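PDB 3FID: putative outer membrane protein (LpxR) from Salmonella typhimurium, which removes acyl chains from the lipid A part of lipopolysaccharide, acting as a deacylase embedded in the bacterial outer membrane. Local coordinates for residues Ser2-Ser6 with Arg205-His209; Leu45-Leu51 with Glu88-Leu92; Asn95-Leu101 with Lys146-Thr152; Leu175-Leu179 with Phe199-Ser203. Numbering follows the deposited sequence.

Contact 1 (Ser2-Ser6 with Arg205-His209); sequences SLAIS and RGLIH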
# COMPACT_ATOMS: atom_id res chain seq x y z
N SER A 2 18.45 -3.56 -0.06
CA SER A 2 17.64 -3.33 -1.25
C SER A 2 17.26 -1.86 -1.37
O SER A 2 17.07 -1.16 -0.35
CB SER A 2 16.43 -4.31 -1.35
OG SER A 2 15.42 -4.12 -0.35
N LEU A 3 17.24 -1.39 -2.61
CA LEU A 3 16.80 -0.05 -2.99
C LEU A 3 15.62 -0.29 -3.96
O LEU A 3 15.76 -1.04 -4.93
CB LEU A 3 17.97 0.66 -3.69
CG LEU A 3 18.02 2.11 -4.17
CD1 LEU A 3 16.94 2.39 -5.20
CD2 LEU A 3 17.92 3.08 -3.02
N ALA A 4 14.47 0.31 -3.67
CA ALA A 4 13.26 -0.01 -4.44
C ALA A 4 12.51 1.21 -4.89
O ALA A 4 12.46 2.22 -4.18
CB ALA A 4 12.33 -0.92 -3.62
N ILE A 5 11.90 1.09 -6.07
CA ILE A 5 10.95 2.09 -6.59
C ILE A 5 9.63 1.35 -6.76
O ILE A 5 9.60 0.27 -7.36
CB ILE A 5 11.37 2.55 -8.02
CG1 ILE A 5 12.87 2.85 -8.05
CG2 ILE A 5 10.47 3.74 -8.51
CD1 ILE A 5 13.24 4.33 -8.00
N SER A 6 8.53 1.92 -6.29
CA SER A 6 7.25 1.26 -6.49
C SER A 6 6.20 2.26 -6.99
O SER A 6 6.10 3.37 -6.47
CB SER A 6 6.78 0.56 -5.22
OG SER A 6 5.49 -0.08 -5.42
N ARG A 205 6.05 -2.56 -0.36
CA ARG A 205 6.15 -1.64 -1.51
C ARG A 205 7.51 -1.73 -2.21
O ARG A 205 8.15 -0.71 -2.49
CB ARG A 205 5.84 -0.19 -1.09
CG ARG A 205 4.45 -0.05 -0.42
CD ARG A 205 4.09 1.39 -0.07
NE ARG A 205 3.83 2.23 -1.24
CZ ARG A 205 3.26 3.44 -1.17
NH1 ARG A 205 2.91 3.92 0.02
NH2 ARG A 205 3.01 4.16 -2.27
N GLY A 206 7.95 -2.95 -2.49
CA GLY A 206 9.21 -3.13 -3.20
C GLY A 206 10.41 -3.52 -2.35
O GLY A 206 11.35 -4.12 -2.85
N LEU A 207 10.41 -3.16 -1.07
CA LEU A 207 11.54 -3.53 -0.23
C LEU A 207 11.58 -5.05 -0.05
O LEU A 207 10.54 -5.70 0.05
CB LEU A 207 11.51 -2.80 1.10
CG LEU A 207 11.60 -1.28 0.95
CD1 LEU A 207 11.21 -0.63 2.26
CD2 LEU A 207 13.02 -0.86 0.46
N ILE A 208 12.79 -5.59 -0.04
CA ILE A 208 13.00 -7.05 0.05
C ILE A 208 13.97 -7.35 1.19
O ILE A 208 15.00 -6.71 1.31
CB ILE A 208 13.55 -7.61 -1.31
CG1 ILE A 208 12.44 -7.54 -2.39
CG2 ILE A 208 14.08 -9.07 -1.15
CD1 ILE A 208 12.94 -7.81 -3.84
N HIS A 209 13.62 -8.33 2.02
CA HIS A 209 14.57 -8.86 3.01
C HIS A 209 14.89 -10.26 2.54
O HIS A 209 14.03 -11.14 2.57
CB HIS A 209 13.92 -8.91 4.40
CG HIS A 209 14.85 -9.35 5.49
ND1 HIS A 209 14.39 -9.80 6.71
CD2 HIS A 209 16.20 -9.43 5.54
CE1 HIS A 209 15.43 -10.12 7.48
NE2 HIS A 209 16.53 -9.92 6.78
O HOH W 1 3.53 0.88 -3.75
O HOH W 2 3.73 3.14 -4.96

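Contact 2 (Leu45-Leu51 with Glu88-Leu92); sequences LTDASQL and EWNSL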
# COMPACT_ATOMS: atom_id res chain seq x y z
N LEU A 45 21.41 -4.76 8.94
CA LEU A 45 22.33 -4.61 10.07
C LEU A 45 22.96 -5.95 10.46
O LEU A 45 24.13 -6.01 10.83
CB LEU A 45 21.66 -3.91 11.25
CG LEU A 45 21.57 -2.39 11.04
CD1 LEU A 45 20.25 -2.05 10.43
CD2 LEU A 45 21.73 -1.66 12.36
N THR A 46 22.17 -7.02 10.33
CA THR A 46 22.62 -8.39 10.47
C THR A 46 21.89 -9.18 9.40
O THR A 46 21.10 -8.61 8.63
CB THR A 46 22.28 -8.99 11.85
OG1 THR A 46 20.86 -9.19 11.95
CG2 THR A 46 22.74 -8.09 12.99
N ASP A 47 22.15 -10.48 9.32
CA ASP A 47 21.39 -11.35 8.41
C ASP A 47 19.92 -11.39 8.81
O ASP A 47 19.06 -11.63 7.98
CB ASP A 47 21.97 -12.78 8.40
CG ASP A 47 23.23 -12.90 7.54
OD1 ASP A 47 23.83 -14.00 7.51
OD2 ASP A 47 23.64 -11.89 6.92
N ALA A 48 19.64 -11.13 10.09
CA ALA A 48 18.27 -11.22 10.60
C ALA A 48 17.45 -9.91 10.58
O ALA A 48 16.22 -9.95 10.67
CB ALA A 48 18.27 -11.80 11.98
N SER A 49 18.13 -8.76 10.47
CA SER A 49 17.54 -7.47 10.78
C SER A 49 17.85 -6.36 9.78
O SER A 49 19.02 -6.16 9.40
CB SER A 49 18.02 -7.01 12.15
OG SER A 49 17.50 -7.81 13.20
N GLN A 50 16.81 -5.61 9.40
CA GLN A 50 16.95 -4.47 8.51
C GLN A 50 16.45 -3.19 9.14
O GLN A 50 15.54 -3.19 9.99
CB GLN A 50 16.14 -4.64 7.23
CG GLN A 50 16.52 -5.76 6.35
CD GLN A 50 15.74 -5.72 5.04
OE1 GLN A 50 14.50 -5.56 5.03
NE2 GLN A 50 16.45 -5.87 3.94
N LEU A 51 17.06 -2.09 8.70
CA LEU A 51 16.56 -0.76 8.92
C LEU A 51 16.23 -0.15 7.56
O LEU A 51 17.10 -0.11 6.69
CB LEU A 51 17.62 0.10 9.61
CG LEU A 51 17.22 1.51 10.03
CD1 LEU A 51 16.05 1.59 11.06
CD2 LEU A 51 18.45 2.25 10.53
N GLU A 88 11.92 2.27 9.55
CA GLU A 88 11.34 1.04 10.08
C GLU A 88 12.39 -0.02 10.40
O GLU A 88 13.31 -0.21 9.62
CB GLU A 88 10.40 0.48 9.03
CG GLU A 88 9.54 -0.67 9.47
CD GLU A 88 8.94 -1.36 8.27
OE1 GLU A 88 9.61 -2.24 7.70
OE2 GLU A 88 7.81 -0.98 7.89
N TRP A 89 12.20 -0.71 11.52
CA TRP A 89 12.99 -1.88 11.90
C TRP A 89 12.24 -3.14 11.44
O TRP A 89 11.05 -3.26 11.70
CB TRP A 89 13.16 -1.85 13.43
CG TRP A 89 13.97 -2.97 13.98
CD1 TRP A 89 13.51 -4.06 14.68
CD2 TRP A 89 15.39 -3.10 13.91
NE1 TRP A 89 14.57 -4.87 15.04
CE2 TRP A 89 15.73 -4.31 14.57
CE3 TRP A 89 16.41 -2.33 13.34
CZ2 TRP A 89 17.05 -4.75 14.69
CZ3 TRP A 89 17.73 -2.78 13.44
CH2 TRP A 89 18.04 -3.98 14.12
N ASN A 90 12.90 -4.04 10.74
CA ASN A 90 12.29 -5.30 10.24
C ASN A 90 13.18 -6.46 10.66
O ASN A 90 14.33 -6.51 10.25
CB ASN A 90 12.21 -5.25 8.70
CG ASN A 90 11.52 -6.49 8.09
OD1 ASN A 90 10.80 -7.22 8.76
ND2 ASN A 90 11.73 -6.69 6.82
N SER A 91 12.69 -7.38 11.50
CA SER A 91 13.59 -8.34 12.11
C SER A 91 13.00 -9.74 12.30
O SER A 91 11.85 -9.88 12.70
CB SER A 91 14.06 -7.81 13.46
OG SER A 91 14.91 -8.75 14.07
N LEU A 92 13.80 -10.76 12.01
CA LEU A 92 13.48 -12.11 12.45
C LEU A 92 13.93 -12.24 13.90
O LEU A 92 15.13 -12.30 14.18
CB LEU A 92 14.15 -13.16 11.56
CG LEU A 92 13.78 -13.14 10.06
CD1 LEU A 92 14.39 -14.32 9.36
CD2 LEU A 92 12.28 -13.13 9.84

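Contact 3 (Asn95-Leu101 with Lys146-Thr152); sequences NWLRYRL and KGMVSLT. With CXE (pentaethylene glycol monodecyl ether), chain M.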
# COMPACT_ATOMS: atom_id res chain seq x y z
N ASN A 95 13.47 -18.12 14.25
CA ASN A 95 13.05 -18.85 13.03
C ASN A 95 11.53 -18.97 12.85
O ASN A 95 11.05 -19.40 11.80
CB ASN A 95 13.65 -20.27 12.99
CG ASN A 95 14.91 -20.39 12.10
OD1 ASN A 95 15.66 -19.43 11.89
ND2 ASN A 95 15.14 -21.60 11.59
N TRP A 96 10.80 -18.60 13.90
CA TRP A 96 9.34 -18.74 13.91
C TRP A 96 8.60 -17.40 14.10
O TRP A 96 7.38 -17.41 14.16
CB TRP A 96 8.89 -19.75 14.97
CG TRP A 96 9.39 -19.42 16.34
CD1 TRP A 96 10.58 -19.83 16.90
CD2 TRP A 96 8.73 -18.61 17.34
NE1 TRP A 96 10.70 -19.31 18.18
CE2 TRP A 96 9.58 -18.57 18.48
CE3 TRP A 96 7.50 -17.93 17.39
CZ2 TRP A 96 9.25 -17.86 19.64
CZ3 TRP A 96 7.17 -17.23 18.56
CH2 TRP A 96 8.05 -17.20 19.67
N LEU A 97 9.33 -16.28 14.20
CA LEU A 97 8.72 -14.97 14.42
C LEU A 97 9.42 -13.87 13.61
O LEU A 97 10.64 -13.76 13.65
CB LEU A 97 8.78 -14.57 15.90
CG LEU A 97 7.77 -13.48 16.27
CD1 LEU A 97 6.50 -14.11 16.85
CD2 LEU A 97 8.33 -12.43 17.20
N ARG A 98 8.63 -13.09 12.87
CA ARG A 98 9.10 -11.82 12.30
C ARG A 98 8.35 -10.66 12.95
O ARG A 98 7.15 -10.74 13.18
CB ARG A 98 8.94 -11.80 10.78
CG ARG A 98 9.24 -10.42 10.14
CD ARG A 98 8.93 -10.40 8.65
NE ARG A 98 9.82 -11.23 7.84
CZ ARG A 98 11.07 -10.91 7.49
NH1 ARG A 98 11.77 -11.75 6.73
NH2 ARG A 98 11.63 -9.78 7.92
N TYR A 99 9.06 -9.57 13.28
CA TYR A 99 8.37 -8.34 13.69
C TYR A 99 8.92 -7.08 12.99
O TYR A 99 10.06 -7.06 12.50
CB TYR A 99 8.34 -8.18 15.21
CG TYR A 99 9.68 -7.83 15.79
CD1 TYR A 99 10.02 -6.50 16.06
CD2 TYR A 99 10.63 -8.82 16.07
CE1 TYR A 99 11.27 -6.16 16.58
CE2 TYR A 99 11.89 -8.50 16.57
CZ TYR A 99 12.20 -7.17 16.83
OH TYR A 99 13.42 -6.84 17.35
N ARG A 100 8.08 -6.05 12.97
CA ARG A 100 8.43 -4.77 12.35
C ARG A 100 7.92 -3.65 13.22
O ARG A 100 6.85 -3.77 13.82
CB ARG A 100 7.79 -4.65 10.97
CG ARG A 100 8.45 -5.49 9.95
CD ARG A 100 8.33 -4.83 8.61
NE ARG A 100 7.24 -5.39 7.89
CZ ARG A 100 6.45 -4.69 7.09
NH1 ARG A 100 6.61 -3.37 6.90
NH2 ARG A 100 5.47 -5.31 6.50
N LEU A 101 8.68 -2.57 13.28
CA LEU A 101 8.31 -1.41 14.09
C LEU A 101 8.73 -0.19 13.31
O LEU A 101 9.88 -0.10 12.92
CB LEU A 101 9.07 -1.44 15.43
CG LEU A 101 8.60 -2.43 16.50
CD1 LEU A 101 9.64 -2.52 17.62
CD2 LEU A 101 7.26 -1.98 17.03
N LYS A 146 3.74 2.34 13.65
CA LYS A 146 3.36 1.10 12.95
C LYS A 146 4.02 -0.11 13.58
O LYS A 146 5.18 -0.06 13.98
CB LYS A 146 3.78 1.18 11.47
CG LYS A 146 3.10 2.32 10.70
CD LYS A 146 3.57 2.36 9.27
CE LYS A 146 4.90 3.06 9.15
NZ LYS A 146 5.41 2.95 7.76
N GLY A 147 3.30 -1.22 13.63
CA GLY A 147 3.93 -2.44 14.13
C GLY A 147 3.30 -3.64 13.49
O GLY A 147 2.11 -3.61 13.14
N MET A 148 4.09 -4.70 13.32
CA MET A 148 3.58 -5.97 12.81
C MET A 148 4.28 -7.13 13.52
O MET A 148 5.47 -7.05 13.80
CB MET A 148 3.80 -6.07 11.30
CG MET A 148 3.17 -7.31 10.67
SD MET A 148 3.57 -7.44 8.93
CE MET A 148 4.95 -8.59 9.12
N VAL A 149 3.51 -8.16 13.84
CA VAL A 149 4.12 -9.45 14.20
C VAL A 149 3.50 -10.58 13.41
O VAL A 149 2.29 -10.64 13.23
CB VAL A 149 4.07 -9.73 15.73
CG1 VAL A 149 2.66 -9.76 16.24
CG2 VAL A 149 4.78 -11.05 16.06
N SER A 150 4.36 -11.50 12.96
CA SER A 150 3.95 -12.61 12.13
C SER A 150 4.62 -13.86 12.65
O SER A 150 5.79 -13.83 13.00
CB SER A 150 4.43 -12.37 10.68
OG SER A 150 4.03 -13.43 9.83
N LEU A 151 3.86 -14.96 12.73
CA LEU A 151 4.45 -16.27 12.89
C LEU A 151 4.85 -16.75 11.51
O LEU A 151 4.26 -16.34 10.51
CB LEU A 151 3.46 -17.25 13.53
CG LEU A 151 2.93 -16.87 14.91
CD1 LEU A 151 1.77 -17.81 15.25
CD2 LEU A 151 4.03 -16.96 15.97
N THR A 152 5.88 -17.59 11.45
CA THR A 152 6.50 -17.94 10.18
C THR A 152 6.74 -19.46 9.95
O THR A 152 7.82 -19.85 9.49
CB THR A 152 7.85 -17.18 9.98
OG1 THR A 152 8.81 -17.64 10.93
CG2 THR A 152 7.68 -15.69 10.17
C1 CXE M . 8.56 -14.02 22.87
C2 CXE M . 7.13 -13.52 22.77
C3 CXE M . 6.33 -14.30 21.74
C4 CXE M . 5.37 -13.41 20.95
C5 CXE M . 4.22 -14.20 20.32
C6 CXE M . 3.57 -13.39 19.20
C7 CXE M . 2.66 -14.22 18.29
C8 CXE M . 1.75 -13.29 17.49
C9 CXE M . 1.15 -13.93 16.23
C10 CXE M . -0.33 -13.60 16.10
O11 CXE M . -0.84 -14.08 14.86
C12 CXE M . -2.19 -14.57 14.95
C13 CXE M . -3.15 -13.80 14.02
O14 CXE M . -4.10 -14.67 13.40
C15 CXE M . -4.91 -14.03 12.42
C16 CXE M . -5.30 -14.98 11.28
O17 CXE M . -6.62 -14.67 10.83
C18 CXE M . -6.80 -14.66 9.40
C19 CXE M . -8.23 -14.24 9.05
O20 CXE M . -8.24 -13.05 8.24
C21 CXE M . -9.54 -12.49 8.01
C22 CXE M . -9.81 -12.57 6.51
O23 CXE M . -11.03 -11.93 6.15
C24 CXE M . -11.60 -12.51 4.98
C25 CXE M . -13.03 -12.91 5.29
O26 CXE M . -13.56 -13.66 4.21

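Contact 4 (Leu175-Leu179 with Phe199-Ser203); sequences LFQYL and FGLLS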
# COMPACT_ATOMS: atom_id res chain seq x y z
N LEU A 175 -3.48 10.52 11.87
CA LEU A 175 -3.86 10.40 10.47
C LEU A 175 -4.59 9.08 10.21
O LEU A 175 -5.71 9.10 9.67
CB LEU A 175 -2.63 10.51 9.56
CG LEU A 175 -1.70 11.71 9.74
CD1 LEU A 175 -0.60 11.64 8.74
CD2 LEU A 175 -2.47 13.00 9.54
N PHE A 176 -3.97 7.96 10.59
CA PHE A 176 -4.58 6.62 10.49
C PHE A 176 -4.39 5.83 11.78
O PHE A 176 -3.32 5.86 12.41
CB PHE A 176 -3.96 5.77 9.36
CG PHE A 176 -3.94 6.45 8.02
CD1 PHE A 176 -5.04 6.35 7.14
CD2 PHE A 176 -2.83 7.18 7.63
CE1 PHE A 176 -5.00 6.98 5.89
CE2 PHE A 176 -2.78 7.79 6.39
CZ PHE A 176 -3.86 7.70 5.51
N GLN A 177 -5.41 5.06 12.13
CA GLN A 177 -5.38 4.26 13.32
C GLN A 177 -6.24 3.03 13.08
O GLN A 177 -7.40 3.15 12.72
CB GLN A 177 -5.83 5.06 14.54
CG GLN A 177 -5.67 4.31 15.85
CD GLN A 177 -5.36 5.26 16.98
OE1 GLN A 177 -4.27 5.84 17.06
NE2 GLN A 177 -6.34 5.47 17.85
N TYR A 178 -5.62 1.86 13.19
CA TYR A 178 -6.31 0.59 13.02
C TYR A 178 -5.56 -0.57 13.66
O TYR A 178 -4.38 -0.46 14.00
CB TYR A 178 -6.63 0.31 11.54
CG TYR A 178 -5.44 0.03 10.64
CD1 TYR A 178 -4.99 1.00 9.73
CD2 TYR A 178 -4.77 -1.21 10.67
CE1 TYR A 178 -3.89 0.71 8.85
CE2 TYR A 178 -3.71 -1.47 9.84
CZ TYR A 178 -3.28 -0.51 8.92
OH TYR A 178 -2.20 -0.80 8.08
N LEU A 179 -6.29 -1.68 13.82
CA LEU A 179 -5.72 -2.94 14.28
C LEU A 179 -6.10 -3.98 13.23
O LEU A 179 -7.28 -4.10 12.89
CB LEU A 179 -6.31 -3.35 15.65
CG LEU A 179 -5.76 -4.68 16.19
CD1 LEU A 179 -4.27 -4.61 16.53
CD2 LEU A 179 -6.59 -5.20 17.41
N PHE A 199 0.42 -5.67 4.62
CA PHE A 199 -0.77 -5.10 4.03
C PHE A 199 -0.88 -3.61 4.40
O PHE A 199 -0.31 -3.16 5.41
CB PHE A 199 -2.02 -5.77 4.59
CG PHE A 199 -2.05 -7.27 4.36
CD1 PHE A 199 -2.70 -7.79 3.22
CD2 PHE A 199 -1.44 -8.15 5.26
CE1 PHE A 199 -2.74 -9.17 3.00
CE2 PHE A 199 -1.51 -9.53 5.07
CZ PHE A 199 -2.15 -10.05 3.94
N GLY A 200 -1.63 -2.87 3.60
CA GLY A 200 -2.00 -1.50 3.96
C GLY A 200 -0.76 -0.67 4.21
O GLY A 200 0.16 -0.65 3.38
N LEU A 201 -0.72 0.01 5.36
CA LEU A 201 0.43 0.87 5.67
C LEU A 201 1.67 0.06 6.09
O LEU A 201 2.75 0.62 6.34
CB LEU A 201 0.03 1.90 6.73
CG LEU A 201 -1.02 2.94 6.25
CD1 LEU A 201 -1.57 3.75 7.45
CD2 LEU A 201 -0.50 3.87 5.19
N LEU A 202 1.52 -1.26 6.20
CA LEU A 202 2.64 -2.14 6.49
C LEU A 202 3.12 -2.86 5.21
O LEU A 202 4.01 -3.70 5.26
CB LEU A 202 2.27 -3.16 7.60
CG LEU A 202 2.32 -2.83 9.11
CD1 LEU A 202 3.74 -2.56 9.63
CD2 LEU A 202 1.35 -1.67 9.46
N SER A 203 2.57 -2.50 4.05
CA SER A 203 2.98 -3.14 2.82
C SER A 203 4.45 -2.76 2.50
O SER A 203 4.91 -1.66 2.83
CB SER A 203 1.98 -2.84 1.69
OG SER A 203 2.21 -1.58 1.10
O HOH W 3 -1.70 -3.43 8.01

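Contact 1 (Ser2-Ser6 with Arg205-His209)
This is a buried contact between the wall of an outer-membrane beta-barrel and a loop folded into its lumen: strand 2-9 supplies Ser2-Ser6, and the connection between helix 191-194 and strand 215-228 supplies Arg205-His209. The two run in nearly opposite directions (160° apart), yet they do not pair as strands, because the edges of Ser2-Ser6 already bond to strands 33-44 and 285-295. Instead the loop runs along the inner face made by Ser2, Ala4 and Ser6, while Leu3 and Ile5 point away. Small residues allow the close approach. Ala4 CA and Gly206 CA are 5.3 Å apart, and Ala4 CB meets Gly206 O at 3.4 Å; a CB on Gly206 would collide with that of Ala4, and the backbone angles of Gly206 (101°/-26°) themselves call for glycine. Leu207 CD2 adds an apolar touch on Ala4 CB at 4.1 Å. Near Ser6, one water links its OG to Arg205 NE and a second joins its carbonyl, weakly, to Arg205 NH2; Ser6 OG also bonds to Asp291, and the guanidinium forms a salt bridge with Asp58. At the other end, Ile208 N donates a nearly straight hydrogen bond to Ser2 OG (3.0 Å, 167°).

Contact 2 (Leu45-Leu51 with Glu88-Leu92)
Strands 49-51 and 88-92 run antiparallel, their axes 4.6 Å apart at closest approach and 171° between directions. Gln50 and Asn90 form the hydrogen-bonded pair, with Gln50 N to Asn90 O at 2.8 Å and Asn90 N to Gln50 O at 2.9 Å; Ser49-Ser91 and Leu51-Trp89 are the flanking non-hydrogen-bonded pairs. The pairing runs on into the turn, where Leu92 N donates to Ala48 O at 2.9 Å. That turn holds an ST turn, Thr46 OG1 accepting from Ala48 N at 3.0 Å. On the face of Ser49, Leu51, Trp89 and Ser91, the two serine hydroxyls share a hydrogen bond (OG to OG, 2.9 Å), and the Trp89 ring reaches over Ser49, Trp89 CZ3 lying 4.0 Å from Leu45 CD1. Gln50 and Asn90 lie on the other face, joined by a weak 3.5 Å bond from Asn90 ND2 to Gln50 OE1; their stronger partners include Arg204 and Arg98 respectively. This is one step in the antiparallel barrel wall, with the polar interior usual in outer-membrane barrels.

Contact 3 (Asn95-Leu101 with Lys146-Thr152)
Leu97, Val149 and Leu151 form an apolar patch on the outer face of the barrel wall: Leu97 CD1 lies 3.6 Å from Val149 CG2 and 3.9 Å from Leu151 CD2. Trp96 extends it, its ring edge 3.9 Å from Leu151 CD2 (measured from CE3). The decyl chain of a bound detergent lies along this surface, with its C9 at 3.7 Å from Leu151 CG and its C6 at 3.8 Å from Leu97 CD1, as might be expected where the wall meets lipid. Beneath the patch the backbones pair at 176°, antiparallel. Arg98-Ser150 and Arg100-Met148 are hydrogen-bonded pairs, each with two N-to-O bonds, as in Arg98 N to Ser150 O at 2.9 Å. Beyond the last regular pair, Thr152 N reaches Trp96 O at 3.1 Å. On the lumen side, Met148 SD comes within 3.7 Å of Arg100 NH2, while the charged ends bond elsewhere: Arg100 to Glu88 and the carbonyl of Leu202, Arg98 to Asn90 and His209, and Lys146 to the zinc ligand Asp104. Strand 80-94 flanks strand 97-108 on its other edge, strand 160-173 continues the sheet past strand 140-157, and the loop carrying Leu202 packs against Met148 from the lumen side.

Contact 4 (Leu175-Leu179 with Phe199-Ser203)
Leu201 and Tyr178 bury the most surface here, 73 and 65 Å², with Phe176 next at 33 Å². Phe176 and Tyr178 point inward from strand 176-188 of the barrel, and Leu201 points back at them from the lumen loop, where it opens a short 3-10 turn. Leu201 CD1 is the shared apolar point, 3.6 Å from Phe176 CG and 4.1 Å from Tyr178 CE1. The backbones stay well apart, the nearest CA atoms being those of Phe176 and Leu201 at 9.0 Å, so side chains bridge the gap. The phenol does so by polar means: Tyr178 OH accepts a hydrogen bond from Leu201 N at 3.2 Å and donates to a water at 2.7 Å, and that water donates to Phe199 O at 3.0 Å. The contact is thus mixed in character: one tyrosine meets leucine carbon with its ring, and with its hydroxyl Leu201 N directly and Phe199 O through a water, joining the lumen loop to the wall by both apolar and hydrogen-bonding contacts.

How the contacts relate
One lumen loop ties the set together: Phe199-Ser203 of contact 4 and Arg205-His209 of contact 1 follow each other along it, though their contact centres lie 18 Å apart. His209 reaches both wall contacts, with a probable hydrogen bond from NE2 to Asp47 O (3.3 Å) in contact 2 and one between ND1 and Arg98 NH2 (3.0 Å) in contact 3. Contacts 2 and 3 lie on adjacent strands, 80-94 and 97-108, their centres 11 Å apart, and Arg100 NH2 of contact 3 lies 2.5 Å from Leu202 O of contact 4. The zinc held by His54, His84 and Asp104 lies about 4 Å from the Lys146 side chain and about 6 Å from those of Arg205 and Leu201.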